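PDB 4H79: CRISPR-associated protein, Cse2 family from Thermobifida fusca, which probably binds nucleic acid as the CasB (Cse2) subunit of the type I-E CRISPR Cascade complex. Local coordinates for residues V136-A141 against T188-G193. Numbering follows the deposited sequence.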
ATOM      1  N   VAL A 136       5.232  -2.108  14.833  1.00 31.03           N
ATOM      2  CA  VAL A 136       4.131  -2.502  15.707  1.00 34.25           C
ATOM      3  C   VAL A 136       3.145  -1.346  15.854  1.00 31.67           C
ATOM      4  O   VAL A 136       1.915  -1.553  15.809  1.00 39.81           O
ATOM      5  CB  VAL A 136       4.628  -3.063  17.083  1.00 33.35           C
ATOM      6  CG1 VAL A 136       3.482  -3.121  18.118  1.00 36.36           C
ATOM      7  CG2 VAL A 136       5.270  -4.468  16.887  1.00 30.17           C
ATOM      8  N   GLN A 137       3.682  -0.136  15.944  1.00 33.09           N
ATOM      9  CA  GLN A 137       2.853   1.052  16.152  1.00 37.15           C
ATOM     10  C   GLN A 137       1.994   1.396  14.928  1.00 37.82           C
ATOM     11  O   GLN A 137       0.906   2.006  15.080  1.00 36.70           O
ATOM     12  CB  GLN A 137       3.691   2.246  16.635  1.00 40.22           C
ATOM     13  CG  GLN A 137       3.951   2.208  18.167  1.00 52.17           C
ATOM     14  CD  GLN A 137       2.686   1.860  19.028  1.00 60.85           C
ATOM     15  OE1 GLN A 137       1.835   2.727  19.308  1.00 67.69           O
ATOM     16  NE2 GLN A 137       2.577   0.585  19.470  1.00 53.54           N
ATOM     17  N   VAL A 138       2.433   0.982  13.734  1.00 32.01           N
ATOM     18  CA  VAL A 138       1.667   1.239  12.520  1.00 30.09           C
ATOM     19  C   VAL A 138       0.218   0.696  12.668  1.00 34.07           C
ATOM     20  O   VAL A 138      -0.764   1.397  12.348  1.00 35.11           O
ATOM     21  CB  VAL A 138       2.296   0.621  11.264  1.00 26.17           C
ATOM     22  CG1 VAL A 138       1.377   0.888  10.032  1.00 28.92           C
ATOM     23  CG2 VAL A 138       3.754   1.133  10.966  1.00 27.68           C
ATOM     24  N   GLY A 139       0.082  -0.531  13.181  1.00 32.91           N
ATOM     25  CA  GLY A 139      -1.217  -1.187  13.238  1.00 40.28           C
ATOM     26  C   GLY A 139      -2.115  -0.646  14.303  1.00 35.71           C
ATOM     27  O   GLY A 139      -3.272  -0.978  14.321  1.00 40.32           O
ATOM     28  N   HIS A 140      -1.564   0.185  15.187  1.00 32.78           N
ATOM     29  CA  HIS A 140      -2.354   0.789  16.256  1.00 36.71           C
ATOM     30  C   HIS A 140      -2.811   2.231  15.975  1.00 39.09           C
ATOM     31  O   HIS A 140      -3.405   2.875  16.852  1.00 35.55           O
ATOM     32  CB  HIS A 140      -1.620   0.647  17.602  1.00 43.91           C
ATOM     33  CG  HIS A 140      -1.666  -0.769  18.174  1.00 42.26           C
ATOM     34  ND1 HIS A 140      -0.569  -1.545  18.281  1.00 51.89           N
ATOM     35  CD2 HIS A 140      -2.738  -1.540  18.650  1.00 40.34           C
ATOM     36  CE1 HIS A 140      -0.909  -2.743  18.802  1.00 47.15           C
ATOM     37  NE2 HIS A 140      -2.232  -2.734  19.045  1.00 43.23           N
ATOM     38  N   ALA A 141      -2.579   2.734  14.754  1.00 35.67           N
ATOM     39  CA  ALA A 141      -3.111   4.068  14.310  1.00 35.81           C
ATOM     40  C   ALA A 141      -4.610   4.164  14.531  1.00 36.96           C
ATOM     41  O   ALA A 141      -5.357   3.245  14.163  1.00 35.37           O
ATOM     42  CB  ALA A 141      -2.777   4.355  12.805  1.00 32.99           C
ATOM     43  N   THR A 188      -2.314  -9.138  12.937  1.00 28.54           N
ATOM     44  CA  THR A 188      -1.902 -10.550  13.056  1.00 29.83           C
ATOM     45  C   THR A 188      -1.193 -11.011  11.772  1.00 26.85           C
ATOM     46  O   THR A 188      -0.132 -11.646  11.821  1.00 29.40           O
ATOM     47  CB  THR A 188      -3.106 -11.458  13.365  1.00 29.19           C
ATOM     48  OG1 THR A 188      -3.686 -11.043  14.611  1.00 29.21           O
ATOM     49  CG2 THR A 188      -2.669 -12.945  13.491  1.00 27.64           C
ATOM     50  N   ALA A 189      -1.740 -10.665  10.612  1.00 24.91           N
ATOM     51  CA  ALA A 189      -1.074 -11.051   9.325  1.00 25.41           C
ATOM     52  C   ALA A 189       0.334 -10.412   9.195  1.00 30.64           C
ATOM     53  O   ALA A 189       1.326 -11.049   8.730  1.00 30.16           O
ATOM     54  CB  ALA A 189      -1.977 -10.704   8.107  1.00 27.40           C
ATOM     55  N   TRP A 190       0.438  -9.145   9.611  1.00 26.48           N
ATOM     56  CA  TRP A 190       1.746  -8.453   9.547  1.00 29.13           C
ATOM     57  C   TRP A 190       2.733  -9.075  10.521  1.00 28.13           C
ATOM     58  O   TRP A 190       3.911  -9.262  10.177  1.00 24.99           O
ATOM     59  CB  TRP A 190       1.601  -6.976   9.862  1.00 24.45           C
ATOM     60  CG  TRP A 190       0.878  -6.161   8.811  1.00 25.12           C
ATOM     61  CD1 TRP A 190       0.485  -6.568   7.543  1.00 25.82           C
ATOM     62  CD2 TRP A 190       0.446  -4.761   8.918  1.00 31.79           C
ATOM     63  NE1 TRP A 190      -0.127  -5.543   6.856  1.00 26.94           N
ATOM     64  CE2 TRP A 190      -0.186  -4.426   7.624  1.00 31.60           C
ATOM     65  CE3 TRP A 190       0.526  -3.788   9.911  1.00 29.68           C
ATOM     66  CZ2 TRP A 190      -0.734  -3.177   7.366  1.00 29.96           C
ATOM     67  CZ3 TRP A 190      -0.037  -2.542   9.654  1.00 29.97           C
ATOM     68  CH2 TRP A 190      -0.650  -2.242   8.394  1.00 27.45           C
ATOM     69  N   GLY A 191       2.273  -9.358  11.756  1.00 28.81           N
ATOM     70  CA  GLY A 191       3.069 -10.033  12.791  1.00 28.46           C
ATOM     71  C   GLY A 191       3.615 -11.352  12.298  1.00 31.74           C
ATOM     72  O   GLY A 191       4.825 -11.601  12.408  1.00 29.61           O
ATOM     73  N   ARG A 192       2.731 -12.188  11.749  1.00 31.60           N
ATOM     74  CA  ARG A 192       3.098 -13.499  11.205  1.00 36.32           C
ATOM     75  C   ARG A 192       4.118 -13.350  10.067  1.00 33.60           C
ATOM     76  O   ARG A 192       5.129 -14.074  10.045  1.00 31.68           O
ATOM     77  CB  ARG A 192       1.845 -14.248  10.725  1.00 40.85           C
ATOM     78  CG  ARG A 192       1.896 -15.764  10.840  1.00 53.10           C
ATOM     79  CD  ARG A 192       0.529 -16.430  10.611  1.00 60.04           C
ATOM     80  NE  ARG A 192      -0.145 -15.872   9.428  1.00 96.36           N
ATOM     81  CZ  ARG A 192      -1.311 -15.201   9.423  1.00 88.76           C
ATOM     82  NH1 ARG A 192      -1.768 -14.727   8.263  1.00 65.19           N
ATOM     83  NH2 ARG A 192      -2.024 -15.002  10.555  1.00 90.39           N
ATOM     84  N   GLY A 193       3.895 -12.420   9.144  1.00 29.71           N
ATOM     85  CA  GLY A 193       4.812 -12.271   8.027  1.00 29.68           C
ATOM     86  C   GLY A 193       6.166 -11.788   8.469  1.00 29.46           C
ATOM     87  O   GLY A 193       7.192 -12.186   7.933  1.00 28.37           O
TER
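Trp190 and Val138 show how one large aromatic side chain can join two parts of a chain whose backbones stay well apart: the CA atoms of Trp190 and Gly139 are the nearest such pair, at 8.7 Å. The apolar part of the contact is made by the six-membered end of the indole, which reaches out from helix 180-195. CZ3 of Trp190 lies 3.7 Å from CG1 of Val138, and CH2 of the same indole is 4.1 Å from that CG1. With chi1 of Val138 at 177°, CG1 rather than CG2 is the branch brought to the indole. The two side chains cross at about a right angle, and the methyl approaches the ring obliquely. A second contact is with backbone carbon, for Gly139 CA, in the type I turn from Val138 to Ala141, sits 4.0 Å from Trp190 CZ3.

Polar bonds hold the neighbouring groups. Within the turn, Ala141 N donates to Val138 O at 3.3 Å. The indole NE1 is hydrogen-bonded to Gln173 OE1, while Gly139 O accepts a hydrogen bond from Arg187 NH1, tying the turn to helix 180-195. Val138 also packs on Leu147, Leu151 and Ile154, so the contact links helices 180-195 and 144-160 of this strandless Cse2-family fold. The chemistry therefore implies a division of labour in the indole: carbon contacts from Val138 and Gly139 cover part of its benzo end, and Gln173 satisfies the N-H of this buried residue.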